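Local coordinates for uncharacterized protein (Bacteroides ovatus CL02T12C04, PDB 6PTM), which probably acts as an exo-carrageenase of glycoside hydrolase family 42, releasing sugar units from the chain ends of carrageenan, at residues T640-N645 against I669-L674. Residues are numbered along the deposited sequence; the frame is centred on the assembly and turned at random.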
loop_
_atom_site.group_PDB
_atom_site.type_symbol
_atom_site.label_atom_id
_atom_site.label_comp_id
_atom_site.label_asym_id
_atom_site.label_seq_id
_atom_site.Cartn_x
_atom_site.Cartn_y
_atom_site.Cartn_z
ATOM N N THR A 640 -8.384 27.608 8.341
ATOM C CA THR A 640 -9.635 27.619 7.559
ATOM C C THR A 640 -10.284 26.249 7.648
ATOM O O THR A 640 -9.614 25.244 7.350
ATOM C CB THR A 640 -9.371 27.995 6.100
ATOM O OG1 THR A 640 -8.806 29.307 6.088
ATOM C CG2 THR A 640 -10.617 27.924 5.254
ATOM N N VAL A 641 -11.552 26.220 8.015
ATOM C CA VAL A 641 -12.366 24.984 8.031
ATOM C C VAL A 641 -13.575 25.196 7.132
ATOM O O VAL A 641 -14.286 26.214 7.296
ATOM C CB VAL A 641 -12.788 24.593 9.449
ATOM C CG1 VAL A 641 -13.704 23.398 9.410
ATOM C CG2 VAL A 641 -11.596 24.347 10.360
ATOM N N ILE A 642 -13.777 24.246 6.217
ATOM C CA ILE A 642 -14.904 24.228 5.250
ATOM C C ILE A 642 -15.754 23.029 5.615
ATOM O O ILE A 642 -15.245 21.905 5.549
ATOM C CB ILE A 642 -14.423 24.195 3.787
ATOM C CG1 ILE A 642 -13.536 25.395 3.452
ATOM C CG2 ILE A 642 -15.616 24.109 2.846
ATOM C CD1 ILE A 642 -12.631 25.162 2.284
ATOM N N ILE A 643 -16.988 23.279 6.021
ATOM C CA ILE A 643 -17.858 22.238 6.630
ATOM C C ILE A 643 -19.217 22.298 5.956
ATOM O O ILE A 643 -19.639 23.432 5.574
ATOM C CB ILE A 643 -17.946 22.377 8.163
ATOM C CG1 ILE A 643 -18.656 21.185 8.808
ATOM C CG2 ILE A 643 -18.582 23.689 8.594
ATOM C CD1 ILE A 643 -18.337 21.032 10.271
ATOM N N ASP A 644 -19.828 21.125 5.776
ATOM C CA ASP A 644 -21.173 21.013 5.165
ATOM C C ASP A 644 -22.212 21.205 6.274
ATOM O O ASP A 644 -21.820 21.546 7.388
ATOM C CB ASP A 644 -21.336 19.749 4.325
ATOM C CG ASP A 644 -21.286 18.440 5.080
ATOM O OD1 ASP A 644 -21.283 18.488 6.300
ATOM O OD2 ASP A 644 -21.232 17.374 4.423
ATOM N N ASN A 645 -23.490 21.049 5.956
ATOM C CA ASN A 645 -24.601 21.281 6.921
ATOM C C ASN A 645 -24.810 20.027 7.776
ATOM O O ASN A 645 -25.397 20.143 8.836
ATOM C CB ASN A 645 -25.878 21.719 6.198
ATOM C CG ASN A 645 -25.744 23.111 5.623
ATOM O OD1 ASN A 645 -25.893 23.297 4.418
ATOM N ND2 ASN A 645 -25.394 24.070 6.458
ATOM N N ILE A 669 -16.253 28.180 7.088
ATOM C CA ILE A 669 -17.053 28.375 5.855
ATOM C C ILE A 669 -18.011 27.209 5.751
ATOM O O ILE A 669 -17.576 26.026 5.633
ATOM C CB ILE A 669 -16.141 28.556 4.623
ATOM C CG1 ILE A 669 -15.180 29.726 4.860
ATOM C CG2 ILE A 669 -16.968 28.740 3.367
ATOM C CD1 ILE A 669 -14.133 29.953 3.770
ATOM N N VAL A 670 -19.293 27.536 5.743
ATOM C CA VAL A 670 -20.370 26.521 5.646
ATOM C C VAL A 670 -20.803 26.436 4.193
ATOM O O VAL A 670 -21.046 27.465 3.587
ATOM C CB VAL A 670 -21.522 26.842 6.613
ATOM C CG1 VAL A 670 -22.572 25.743 6.628
ATOM C CG2 VAL A 670 -20.956 27.124 8.003
ATOM N N VAL A 671 -20.902 25.226 3.666
ATOM C CA VAL A 671 -21.247 24.984 2.243
ATOM C C VAL A 671 -22.326 23.903 2.209
ATOM O O VAL A 671 -22.521 23.217 3.232
ATOM C CB VAL A 671 -20.003 24.586 1.419
ATOM C CG1 VAL A 671 -18.926 25.646 1.494
ATOM C CG2 VAL A 671 -19.447 23.237 1.839
ATOM N N SER A 672 -23.021 23.775 1.084
ATOM C CA SER A 672 -24.212 22.901 0.936
ATOM C C SER A 672 -23.933 21.780 -0.058
ATOM O O SER A 672 -24.663 20.778 -0.003
ATOM C CB SER A 672 -25.414 23.724 0.536
ATOM O OG SER A 672 -25.667 24.707 1.525
ATOM N N THR A 673 -22.970 21.956 -0.968
ATOM C CA THR A 673 -22.701 20.985 -2.052
ATOM C C THR A 673 -21.206 20.674 -2.134
ATOM O O THR A 673 -20.387 21.501 -1.728
ATOM C CB THR A 673 -23.184 21.481 -3.424
ATOM O OG1 THR A 673 -22.345 22.574 -3.797
ATOM C CG2 THR A 673 -24.633 21.902 -3.416
ATOM N N LEU A 674 -20.905 19.532 -2.737
ATOM C CA LEU A 674 -19.545 19.083 -3.112
ATOM C C LEU A 674 -18.885 20.158 -3.972
ATOM O O LEU A 674 -17.710 20.495 -3.715
ATOM C CB LEU A 674 -19.704 17.768 -3.869
ATOM C CG LEU A 674 -18.661 16.703 -3.601
ATOM C CD1 LEU A 674 -18.148 16.752 -2.179
ATOM C CD2 LEU A 674 -19.245 15.341 -3.900
#
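Ile643 and Val670 pair in parallel across the last two strands of a five-stranded parallel sheet, where 667-670 is an edge strand and 640-643 its inner neighbour. This sheet fits the trimerisation domain of family 42 enzymes, although the assembly here holds a single chain. Three backbone bonds make the ladder: Ile669 N donates to Val641 O (2.8 Å), Ile643 N to Ile669 O, and Val671 N to Ile643 O (2.9 Å). Ile643 O also has a weaker CA-H...O contact from Val670 CA.

On the face packed against helix 674-687, Ile642 sends CG2 to Val671 CG1 at 3.9 Å, the two meeting at a slant, while its CG1 lies beside Ile669 CB. Glu680 of that helix touches both isoleucines. Asp644 turns its carboxylate to other partners: OD1 bonds Ser647 OG and Glu646 N, and OD2 takes Lys619 N.

Beyond the ladder, Asn645 carries the contact outward. From CB its side chain turns so that CG stands anti to the carbonyl carbon (chi1 -70°), which brings the amide back toward the outer strand; CG itself is 4.0 Å from Val671 O. At the tip the amide splits its contacts: ND2 lies 3.3 Å from Val670 CG1, with the asparagine side chain running square to that of the valine, and OD1 accepts Ser672 OG at 3.2 Å, in the carbonyl plane.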